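Local coordinates for N-acetylglucosamine-6-phosphate deacetylase (PDB 1O12), which probably removes the acetyl group from N-acetylglucosamine 6-phosphate as a metal-dependent hydrolase of the NagA family, at residues V95-S98 against L99-K103. Sequence-based numbering, arbitrary orientation.
Sequences VSTS and LEKMK
Ser-98 O receives the backbone N-H of Met-102 at 3.1 Å from Met-102 N, opening the helical i to i+4 pattern that Lys-103 N continues on Leu-99 O. Ser-98, at the N-cap position of helix 99-115, also makes a nearly straight capping bond, its OG accepting from Lys-101 N at 3.3 Å. A chi1 of 52° sets this hydroxyl between the residue's own N and carbonyl carbon, where it can reach forward over the first turn. Serine suits the place because its short side chain brings an acceptor to an amide that has no earlier helical carbonyl to use. Beside the cap, the side chains of Thr-97 and Lys-101 cross at about a right angle, with Thr-97 OG1 3.5 Å from Lys-101 CB. The lysine side chain meets Thr-97 and Ser-98 through CB and CG, and its bent chain carries NZ away. Selenomethionine Met-102, buried, runs back past Thr-97 in the opposite direction and lays its methyl CE against both Thr-97 CG2 and Thr-97 O; the same side chain also packs on Pro-129. Thr-97 O accepts a hydrogen bond from Arg-145 NH1. Capping thus satisfies the amide of Lys-101 where the loop after barrel strand 87-93 becomes a helix, while Arg-145 serves the carbonyl of buried Thr-97.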
ATOM      1  N   VAL A  95      20.183 -18.645  11.452  1.00 37.21           N
ATOM      2  CA  VAL A  95      19.072 -18.211  12.288  1.00 38.29           C
ATOM      3  C   VAL A  95      19.765 -17.687  13.555  1.00 38.83           C
ATOM      4  O   VAL A  95      20.987 -17.744  13.636  1.00 39.39           O
ATOM      5  CB  VAL A  95      18.113 -19.369  12.621  1.00 38.28           C
ATOM      6  CG1 VAL A  95      17.336 -19.749  11.387  1.00 39.07           C
ATOM      7  CG2 VAL A  95      18.882 -20.562  13.149  1.00 39.31           C
ATOM      8  N   SER A  96      19.022 -17.151  14.520  1.00 39.65           N
ATOM      9  CA  SER A  96      19.652 -16.670  15.751  1.00 40.03           C
ATOM     10  C   SER A  96      20.419 -17.826  16.405  1.00 40.89           C
ATOM     11  O   SER A  96      19.931 -18.964  16.492  1.00 38.55           O
ATOM     12  CB  SER A  96      18.610 -16.123  16.720  1.00 38.32           C
ATOM     13  OG  SER A  96      18.050 -14.929  16.208  1.00 38.93           O
ATOM     14  N   THR A  97      21.632 -17.524  16.854  1.00 41.99           N
ATOM     15  CA  THR A  97      22.458 -18.551  17.453  1.00 43.08           C
ATOM     16  C   THR A  97      23.604 -17.956  18.277  1.00 42.38           C
ATOM     17  O   THR A  97      23.633 -16.752  18.541  1.00 41.68           O
ATOM     18  CB  THR A  97      22.995 -19.489  16.326  1.00 44.00           C
ATOM     19  OG1 THR A  97      23.475 -20.709  16.908  1.00 46.69           O
ATOM     20  CG2 THR A  97      24.107 -18.786  15.498  1.00 41.91           C
ATOM     21  N   SER A  98      24.545 -18.799  18.679  1.00 42.69           N
ATOM     22  CA  SER A  98      25.679 -18.332  19.484  1.00 43.17           C
ATOM     23  C   SER A  98      26.801 -17.690  18.667  1.00 43.92           C
ATOM     24  O   SER A  98      26.980 -18.004  17.499  1.00 45.57           O
ATOM     25  CB  SER A  98      26.256 -19.500  20.306  1.00 41.15           C
ATOM     26  OG  SER A  98      26.546 -20.639  19.506  1.00 39.12           O
ATOM     27  N   LEU A  99      27.555 -16.785  19.279  1.00 45.30           N
ATOM     28  CA  LEU A  99      28.682 -16.165  18.591  1.00 46.69           C
ATOM     29  C   LEU A  99      29.604 -17.310  18.147  1.00 47.93           C
ATOM     30  O   LEU A  99      30.327 -17.201  17.157  1.00 48.55           O
ATOM     31  CB  LEU A  99      29.461 -15.228  19.528  1.00 45.42           C
ATOM     32  CG  LEU A  99      30.003 -13.906  18.949  1.00 47.23           C
ATOM     33  CD1 LEU A  99      31.029 -13.291  19.900  1.00 44.98           C
ATOM     34  CD2 LEU A  99      30.641 -14.133  17.604  1.00 46.99           C
ATOM     35  N   GLU A 100      29.570 -18.417  18.881  1.00 48.75           N
ATOM     36  CA  GLU A 100      30.418 -19.539  18.544  1.00 50.34           C
ATOM     37  C   GLU A 100      30.021 -20.177  17.223  1.00 49.32           C
ATOM     38  O   GLU A 100      30.839 -20.281  16.319  1.00 48.76           O
ATOM     39  CB  GLU A 100      30.388 -20.570  19.661  1.00 53.68           C
ATOM     40  CG  GLU A 100      31.770 -20.940  20.174  1.00 59.59           C
ATOM     41  CD  GLU A 100      32.652 -21.628  19.122  1.00 64.33           C
ATOM     42  OE1 GLU A 100      33.165 -20.933  18.199  1.00 65.54           O
ATOM     43  OE2 GLU A 100      32.829 -22.876  19.223  1.00 66.87           O
ATOM     44  N   LYS A 101      28.768 -20.607  17.114  1.00 49.58           N
ATOM     45  CA  LYS A 101      28.275 -21.220  15.884  1.00 49.67           C
ATOM     46  C   LYS A 101      28.551 -20.298  14.714  1.00 49.52           C
ATOM     47  O   LYS A 101      29.022 -20.727  13.669  1.00 49.11           O
ATOM     48  CB  LYS A 101      26.774 -21.480  15.985  1.00 49.08           C
ATOM     49  CG  LYS A 101      26.421 -22.652  16.864  1.00 51.82           C
ATOM     50  CD  LYS A 101      27.116 -23.911  16.373  1.00 54.50           C
ATOM     51  CE  LYS A 101      26.860 -24.148  14.881  1.00 54.58           C
ATOM     52  NZ  LYS A 101      25.398 -24.187  14.607  1.00 56.23           N
HETATM   53  N   MSE A 102      28.236 -19.027  14.913  1.00 49.72           N
HETATM   54  CA  MSE A 102      28.439 -17.991  13.925  1.00 51.99           C
HETATM   55  C   MSE A 102      29.865 -18.042  13.359  1.00 50.23           C
HETATM   56  O   MSE A 102      30.046 -18.182  12.148  1.00 51.11           O
HETATM   57  CB  MSE A 102      28.189 -16.637  14.588  1.00 58.33           C
HETATM   58  CG  MSE A 102      27.201 -15.713  13.915  1.00 66.83           C
HETATM   59 SE   MSE A 102      26.394 -14.498  15.260  1.00 81.69          SE
HETATM   60  CE  MSE A 102      24.799 -15.554  15.738  1.00 76.56           C
ATOM     61  N   LYS A 103      30.871 -17.923  14.232  1.00 47.93           N
ATOM     62  CA  LYS A 103      32.277 -17.942  13.816  1.00 45.18           C
ATOM     63  C   LYS A 103      32.594 -19.206  13.045  1.00 42.93           C
ATOM     64  O   LYS A 103      33.327 -19.153  12.060  1.00 41.77           O
ATOM     65  CB  LYS A 103      33.228 -17.850  15.013  1.00 46.00           C
ATOM     66  CG  LYS A 103      33.125 -16.561  15.845  1.00 49.56           C
ATOM     67  CD  LYS A 103      34.524 -16.095  16.304  1.00 52.46           C
ATOM     68  CE  LYS A 103      35.313 -17.212  17.021  1.00 54.27           C
ATOM     69  NZ  LYS A 103      36.814 -17.037  17.033  1.00 54.57           N
TER